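PDB 3TKK: predicted acetamidase/formamidase from Thermoanaerobacter tengcongensis, which probably hydrolyses carbon-nitrogen bonds in linear amides, as acetamidases and formamidases do, and binds zinc and calcium ions. Local coordinates for residues 25-28 with 29-32; 248-251 with 252-256; 290-293 with 294-298. One frame throughout, in Å; residues are numbered along the deposited sequence.

Interaction 1. Residues 25-28 with 29-32; sequences SVKS and GDEL
Val26 meets both residues of the returning chain that face it, Asp30 and Leu32. Its CG1 methyl comes tip to tip with CD1 of Leu32 at 4.0 Å, while its CB lies 3.5 Å from Asp30 OD2. With CG1 anti to the carbonyl carbon (chi1 -56°), that methyl is directed at the leucine. Both side chains are buried and also press on Ile66 of strand 62-69. Lys27 follows, and it uses its backbone N and O for the polar bonds to Asp30. Its N-H points almost straight at Asp30 OD2, an N-to-OD2 distance of 2.7 Å with an angle of 173° at the hydrogen, although it meets the carboxylate from above the plane. Lys27 O in turn receives the backbone N of Asp30 at 2.9 Å, so Asp30 binds the same residue through its main chain and its side chain. This second bond closes a type II beta turn from Lys27 to Asp30, through which the chain leaves strand 24-27, paired with 62-69 in one sheet, and enters strand 31-36 of another. The other carboxylate oxygen of Asp30, OD1, is bonded by Ser1 OG and Met3 N, which ties the N-terminal residues to the turn. The Lys27 ammonium group leads away to a salt bridge with Glu69; its NZ stays 6.5 Å from Asp30 OD2, so any attraction between the two charges is probably weak. Ser28 occupies the first corner of the turn, and its OG accepts a hydrogen bond from Val211 N. Beside it Gly29 takes the second corner with phi at 105°, where a CB would collide with Ser28 O.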
loop_
_atom_site.group_PDB
_atom_site.type_symbol
_atom_site.label_atom_id
_atom_site.label_comp_id
_atom_site.label_asym_id
_atom_site.label_seq_id
_atom_site.Cartn_x
_atom_site.Cartn_y
_atom_site.Cartn_z
ATOM N N SER A 25 9.491 0.718 36.114
ATOM C CA SER A 25 10.062 -0.590 35.789
ATOM C C SER A 25 9.029 -1.694 35.938
ATOM O O SER A 25 8.337 -1.765 36.959
ATOM C CB SER A 25 11.249 -0.947 36.749
ATOM O OG SER A 25 12.359 -0.231 36.373
ATOM N N VAL A 26 8.960 -2.569 34.931
ATOM C CA VAL A 26 8.066 -3.685 34.930
ATOM C C VAL A 26 8.922 -4.901 34.472
ATOM O O VAL A 26 10.129 -4.742 34.082
ATOM C CB VAL A 26 6.881 -3.456 33.948
ATOM C CG1 VAL A 26 6.121 -2.134 34.267
ATOM C CG2 VAL A 26 7.392 -3.434 32.462
ATOM N N LYS A 27 8.298 -6.082 34.523
ATOM C CA LYS A 27 8.972 -7.315 34.092
ATOM C C LYS A 27 8.290 -7.920 32.892
ATOM O O LYS A 27 7.088 -7.616 32.561
ATOM C CB LYS A 27 8.977 -8.405 35.230
ATOM C CG LYS A 27 9.432 -7.906 36.604
ATOM C CD LYS A 27 9.247 -9.053 37.709
ATOM C CE LYS A 27 9.462 -8.530 39.126
ATOM N NZ LYS A 27 10.883 -8.213 39.135
ATOM N N SER A 28 8.980 -8.883 32.300
ATOM C CA SER A 28 8.436 -9.516 31.065
ATOM C C SER A 28 7.156 -10.207 31.470
ATOM O O SER A 28 7.133 -10.967 32.469
ATOM C CB SER A 28 9.436 -10.577 30.544
ATOM O OG SER A 28 8.847 -11.211 29.412
ATOM N N GLY A 29 6.088 -9.939 30.750
ATOM C CA GLY A 29 4.798 -10.572 31.014
ATOM C C GLY A 29 3.824 -9.624 31.686
ATOM O O GLY A 29 2.640 -9.965 31.891
ATOM N N ASP A 30 4.316 -8.466 32.137
ATOM C CA ASP A 30 3.448 -7.564 32.971
ATOM C C ASP A 30 2.570 -6.783 31.970
ATOM O O ASP A 30 2.991 -6.571 30.782
ATOM C CB ASP A 30 4.283 -6.495 33.721
ATOM C CG ASP A 30 4.879 -7.014 35.003
ATOM O OD1 ASP A 30 4.461 -8.027 35.469
ATOM O OD2 ASP A 30 5.827 -6.380 35.511
ATOM N N GLU A 31 1.434 -6.285 32.461
ATOM C CA GLU A 31 0.548 -5.508 31.649
ATOM C C GLU A 31 0.617 -4.046 32.112
ATOM O O GLU A 31 0.826 -3.825 33.268
ATOM C CB GLU A 31 -0.879 -6.002 31.903
ATOM C CG GLU A 31 -1.302 -7.150 30.996
ATOM C CD GLU A 31 -2.801 -7.477 31.083
ATOM O OE1 GLU A 31 -3.480 -7.276 32.104
ATOM O OE2 GLU A 31 -3.316 -7.938 30.097
ATOM N N LEU A 32 0.349 -3.096 31.230
ATOM C CA LEU A 32 0.118 -1.712 31.591
ATOM C C LEU A 32 -1.093 -1.111 30.883
ATOM O O LEU A 32 -1.182 -1.299 29.689
ATOM C CB LEU A 32 1.319 -0.851 31.128
ATOM C CG LEU A 32 2.582 -1.142 31.918
ATOM C CD1 LEU A 32 3.641 -1.974 31.078
ATOM C CD2 LEU A 32 3.207 0.206 32.346
#

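Interaction 2. Residues 248-251 with 252-256; sequences MAEL and FKKHT. With CA (calcium ion), chain E.
Ala249 O and Lys253 N, 2.7 Å apart, form the shortest of the i to i+4 backbone bonds along this turn of helix 237-255. Phe252 N to Met248 O, at 3.1 Å, precedes it in the same ladder, and Lys254 N to Glu250 O follows. On the buried side the Met248 and Phe252 side chains leave the helix on one flank and run alongside each other, with Met248 CG 4.2 Å from Phe252 CD1. The methionine chain is folded rather than extended, turning at chi2 (79°) and again at chi3, and its sulfur sits at the edge of the ring: SD is 5.5 Å from the centroid of Phe252 and 81° off the ring normal, a Met-aromatic contact. Phe267 of helix 260-270 packs edge-to-face against the same phenylalanine and also touches Met248. Leu251 and His255 are likewise neighbours along the helix, the leucine CD1 methyl lying 3.8 Å from the imidazole NE2. The exposed flank carries charge instead: Glu250 and Lys254 make a weak salt bridge between OE2 and NZ, whose geometry is doubtful because the carboxylate oxygen is poorly placed. Near the helix end Thr256 turns back on it. Its hydroxyl donates from OG1 to Phe252 O over 2.7 Å, approaching above the carbonyl plane, and accepts from Leu258 N, so the chain is held as it leaves the helix. Beside this bond a calcium ion is held by two other carbonyls, Lys253 O at 2.3 Å and Thr256 O at 2.2 Å. Two waters are the other modelled ligands, and the negative pole of the helix would probably add to the attraction in this cation site at a helix C-terminus.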
loop_
_atom_site.group_PDB
_atom_site.type_symbol
_atom_site.label_atom_id
_atom_site.label_comp_id
_atom_site.label_asym_id
_atom_site.label_seq_id
_atom_site.Cartn_x
_atom_site.Cartn_y
_atom_site.Cartn_z
ATOM N N MET A 248 12.391 -8.504 5.635
ATOM C CA MET A 248 11.646 -9.716 5.485
ATOM C C MET A 248 12.409 -10.846 4.775
ATOM O O MET A 248 12.189 -12.044 5.151
ATOM C CB MET A 248 10.278 -9.536 4.802
ATOM C CG MET A 248 9.386 -10.761 4.986
ATOM S SD MET A 248 8.563 -10.938 6.562
ATOM C CE MET A 248 7.047 -9.920 6.305
ATOM N N ALA A 249 13.230 -10.516 3.750
ATOM C CA ALA A 249 13.992 -11.542 3.024
ATOM C C ALA A 249 15.060 -12.179 3.981
ATOM O O ALA A 249 15.368 -13.397 3.961
ATOM C CB ALA A 249 14.684 -10.952 1.770
ATOM N N GLU A 250 15.704 -11.344 4.772
ATOM C CA GLU A 250 16.627 -11.859 5.769
ATOM C C GLU A 250 15.923 -12.768 6.839
ATOM O O GLU A 250 16.490 -13.790 7.231
ATOM C CB GLU A 250 17.440 -10.682 6.374
ATOM C CG GLU A 250 18.403 -11.053 7.461
ATOM C CD GLU A 250 19.730 -11.599 6.929
ATOM O OE1 GLU A 250 19.889 -11.741 5.673
ATOM O OE2 GLU A 250 20.645 -11.881 7.788
ATOM N N LEU A 251 14.726 -12.419 7.326
ATOM C CA LEU A 251 14.007 -13.307 8.241
ATOM C C LEU A 251 13.855 -14.633 7.563
ATOM O O LEU A 251 14.108 -15.669 8.162
ATOM C CB LEU A 251 12.610 -12.859 8.627
ATOM C CG LEU A 251 12.367 -12.049 9.928
ATOM C CD1 LEU A 251 13.482 -12.150 11.044
ATOM C CD2 LEU A 251 11.891 -10.590 9.691
ATOM N N PHE A 252 13.407 -14.643 6.323
ATOM C CA PHE A 252 13.249 -15.938 5.573
ATOM C C PHE A 252 14.563 -16.658 5.343
ATOM O O PHE A 252 14.675 -17.894 5.481
ATOM C CB PHE A 252 12.469 -15.768 4.239
ATOM C CG PHE A 252 10.964 -15.838 4.422
ATOM C CD1 PHE A 252 10.269 -14.841 5.092
ATOM C CD2 PHE A 252 10.277 -16.939 3.972
ATOM C CE1 PHE A 252 8.881 -14.967 5.336
ATOM C CE2 PHE A 252 8.899 -17.052 4.167
ATOM C CZ PHE A 252 8.218 -16.070 4.835
ATOM N N LYS A 253 15.595 -15.916 5.007
ATOM C CA LYS A 253 16.853 -16.557 4.735
ATOM C C LYS A 253 17.362 -17.275 6.018
ATOM O O LYS A 253 17.785 -18.411 6.016
ATOM C CB LYS A 253 17.841 -15.483 4.310
ATOM C CG LYS A 253 19.305 -15.917 4.364
ATOM C CD LYS A 253 20.211 -15.139 3.433
ATOM C CE LYS A 253 21.618 -14.988 4.058
ATOM N NZ LYS A 253 22.629 -15.032 2.959
ATOM N N LYS A 254 17.256 -16.591 7.127
ATOM C CA LYS A 254 17.875 -17.068 8.375
ATOM C C LYS A 254 17.032 -18.087 9.142
ATOM O O LYS A 254 17.551 -18.703 10.083
ATOM C CB LYS A 254 18.310 -15.906 9.268
ATOM C CG LYS A 254 19.229 -14.904 8.491
ATOM C CD LYS A 254 20.209 -14.170 9.433
ATOM C CE LYS A 254 21.616 -14.759 9.399
ATOM N NZ LYS A 254 21.995 -14.789 7.950
ATOM N N HIS A 255 15.784 -18.299 8.708
ATOM C CA HIS A 255 14.869 -19.124 9.476
ATOM C C HIS A 255 14.236 -20.148 8.549
ATOM O O HIS A 255 13.290 -20.829 8.929
ATOM C CB HIS A 255 13.786 -18.255 10.164
ATOM C CG HIS A 255 14.349 -17.231 11.104
ATOM N ND1 HIS A 255 14.757 -17.541 12.388
ATOM C CD2 HIS A 255 14.579 -15.901 10.953
ATOM C CE1 HIS A 255 15.204 -16.439 12.987
ATOM N NE2 HIS A 255 15.133 -15.437 12.132
ATOM N N THR A 256 14.749 -20.232 7.324
ATOM C CA THR A 256 14.320 -21.252 6.372
ATOM C C THR A 256 15.473 -21.708 5.454
ATOM O O THR A 256 16.514 -21.121 5.450
ATOM C CB THR A 256 13.091 -20.818 5.466
ATOM O OG1 THR A 256 13.503 -20.006 4.354
ATOM C CG2 THR A 256 12.052 -20.097 6.214
HETATM CA CA CA E . 18.628 -20.416 5.392
HETATM O O HOH W 1 20.344 -20.007 4.356
HETATM O O HOH W 2 18.114 -20.388 3.236
#

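Interaction 3. Residues 290-293 with 294-298; sequences PNWI and LESYG
A short helix, 291-296, entered through Pro290 at its N-cap, directly follows strand 283-290. Within it Glu295 N bonds to Asn291 O at 2.9 Å. One residue on, the Trp292 carbonyl is gripped twice by Ser296: the backbone N comes to Trp292 O at 2.8 Å, and the hydroxyl OG at 3.1 Å from the opposite face of the carbonyl plane. That second bond depends on the serine torsion, which sets OG anti to the carbonyl carbon (chi1 -68°) and so back over the preceding turn. With an alanine here, the hydroxyl donor would be gone and the Trp292 oxygen would probably lose one of its two bonds from this position, keeping that of the backbone N-H. Ile293 CG2 runs beside the tyrosine, 4.1 Å from Tyr297 CE1, and Ile293 O sits at the edge of the phenol ring. Lys125 of the second subunit makes a cation-pi contact with this tyrosine, and Leu128 of that subunit packs on Trp292 and Ile293. Beyond Tyr297, Gly298 N bonds to Glu295 O at 2.8 Å, and the positive phi of the glycine turns the chain so that Ile299 N reaches Leu294 O, the paired bonds of a Schellman motif.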
loop_
_atom_site.group_PDB
_atom_site.type_symbol
_atom_site.label_atom_id
_atom_site.label_comp_id
_atom_site.label_asym_id
_atom_site.label_seq_id
_atom_site.Cartn_x
_atom_site.Cartn_y
_atom_site.Cartn_z
ATOM N N PRO A 290 0.884 -13.042 4.592
ATOM C CA PRO A 290 -0.089 -13.771 5.372
ATOM C C PRO A 290 0.602 -14.582 6.449
ATOM O O PRO A 290 1.538 -15.280 6.190
ATOM C CB PRO A 290 -0.751 -14.730 4.335
ATOM C CG PRO A 290 -0.542 -14.092 3.032
ATOM C CD PRO A 290 0.914 -13.480 3.191
ATOM N N ASN A 291 0.069 -14.601 7.670
ATOM C CA ASN A 291 0.666 -15.438 8.724
ATOM C C ASN A 291 0.808 -16.916 8.375
ATOM O O ASN A 291 1.738 -17.573 8.822
ATOM C CB ASN A 291 -0.109 -15.307 10.025
ATOM C CG ASN A 291 -0.041 -13.920 10.582
ATOM O OD1 ASN A 291 0.920 -13.128 10.307
ATOM N ND2 ASN A 291 -0.955 -13.619 11.446
ATOM N N TRP A 292 -0.091 -17.492 7.583
ATOM C CA TRP A 292 0.021 -18.970 7.461
ATOM C C TRP A 292 1.253 -19.361 6.590
ATOM O O TRP A 292 1.808 -20.467 6.674
ATOM C CB TRP A 292 -1.271 -19.574 6.910
ATOM C CG TRP A 292 -1.554 -19.169 5.508
ATOM C CD1 TRP A 292 -2.127 -18.013 5.085
ATOM C CD2 TRP A 292 -1.277 -19.944 4.321
ATOM N NE1 TRP A 292 -2.161 -17.989 3.704
ATOM C CE2 TRP A 292 -1.691 -19.190 3.226
ATOM C CE3 TRP A 292 -0.716 -21.214 4.097
ATOM C CZ2 TRP A 292 -1.581 -19.655 1.925
ATOM C CZ3 TRP A 292 -0.614 -21.678 2.804
ATOM C CH2 TRP A 292 -1.016 -20.882 1.729
ATOM N N ILE A 293 1.675 -18.467 5.719
ATOM C CA ILE A 293 2.943 -18.678 5.011
ATOM C C ILE A 293 4.130 -18.709 5.975
ATOM O O ILE A 293 4.901 -19.670 5.999
ATOM C CB ILE A 293 3.212 -17.549 3.984
ATOM C CG1 ILE A 293 2.011 -17.297 3.073
ATOM C CG2 ILE A 293 4.398 -17.882 3.140
ATOM C CD1 ILE A 293 2.185 -17.806 1.741
ATOM N N LEU A 294 4.293 -17.703 6.827
ATOM C CA LEU A 294 5.385 -17.793 7.771
ATOM C C LEU A 294 5.226 -19.075 8.607
ATOM O O LEU A 294 6.187 -19.813 8.930
ATOM C CB LEU A 294 5.361 -16.626 8.765
ATOM C CG LEU A 294 5.504 -15.159 8.433
ATOM C CD1 LEU A 294 6.824 -14.686 8.942
ATOM C CD2 LEU A 294 5.315 -14.814 6.972
ATOM N N GLU A 295 3.994 -19.320 8.998
ATOM C CA GLU A 295 3.681 -20.494 9.837
ATOM C C GLU A 295 4.155 -21.770 9.140
ATOM O O GLU A 295 4.791 -22.612 9.748
ATOM C CB GLU A 295 2.178 -20.517 10.088
ATOM C CG GLU A 295 1.633 -21.645 10.960
ATOM C CD GLU A 295 2.450 -21.848 12.222
ATOM O OE1 GLU A 295 3.172 -20.924 12.669
ATOM O OE2 GLU A 295 2.370 -22.949 12.773
ATOM N N SER A 296 3.869 -21.921 7.855
ATOM C CA SER A 296 4.313 -23.150 7.211
ATOM C C SER A 296 5.798 -23.345 7.384
ATOM O O SER A 296 6.233 -24.480 7.580
ATOM C CB SER A 296 3.991 -23.148 5.750
ATOM O OG SER A 296 2.593 -23.210 5.585
ATOM N N TYR A 297 6.589 -22.263 7.318
ATOM C CA TYR A 297 8.046 -22.442 7.389
ATOM C C TYR A 297 8.508 -22.303 8.774
ATOM O O TYR A 297 9.687 -21.989 9.009
ATOM C CB TYR A 297 8.833 -21.500 6.502
ATOM C CG TYR A 297 8.574 -21.602 5.023
ATOM C CD1 TYR A 297 7.521 -20.920 4.491
ATOM C CD2 TYR A 297 9.398 -22.331 4.151
ATOM C CE1 TYR A 297 7.251 -20.893 3.184
ATOM C CE2 TYR A 297 9.107 -22.340 2.743
ATOM C CZ TYR A 297 8.005 -21.605 2.299
ATOM O OH TYR A 297 7.567 -21.436 0.979
ATOM N N GLY A 298 7.588 -22.525 9.714
ATOM C CA GLY A 298 7.955 -22.610 11.111
ATOM C C GLY A 298 8.561 -21.316 11.630
ATOM O O GLY A 298 9.335 -21.336 12.602
#

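How the interactions relate
All three interactions are local and partly buried, but they serve different elements. Interaction 1 is a turn between strands, its nearest atoms about 18 Å from interaction 2 and about 20 Å from interaction 3; there a side-chain carboxylate supplements the backbone bonding. Interactions 2 and 3 both belong to helices, and they touch: Phe252 CZ packs on Leu294 CD2 at 3.8 Å, and Thr256 CG2 on Tyr297 CB at 3.5 Å. Their buried flanks thus join a shared apolar layer, whereas their helix ends differ, one completed by a calcium ion and the other by a glycine. The second subunit reaches both helices, chiefly interaction 3, and neither segment of interaction 1.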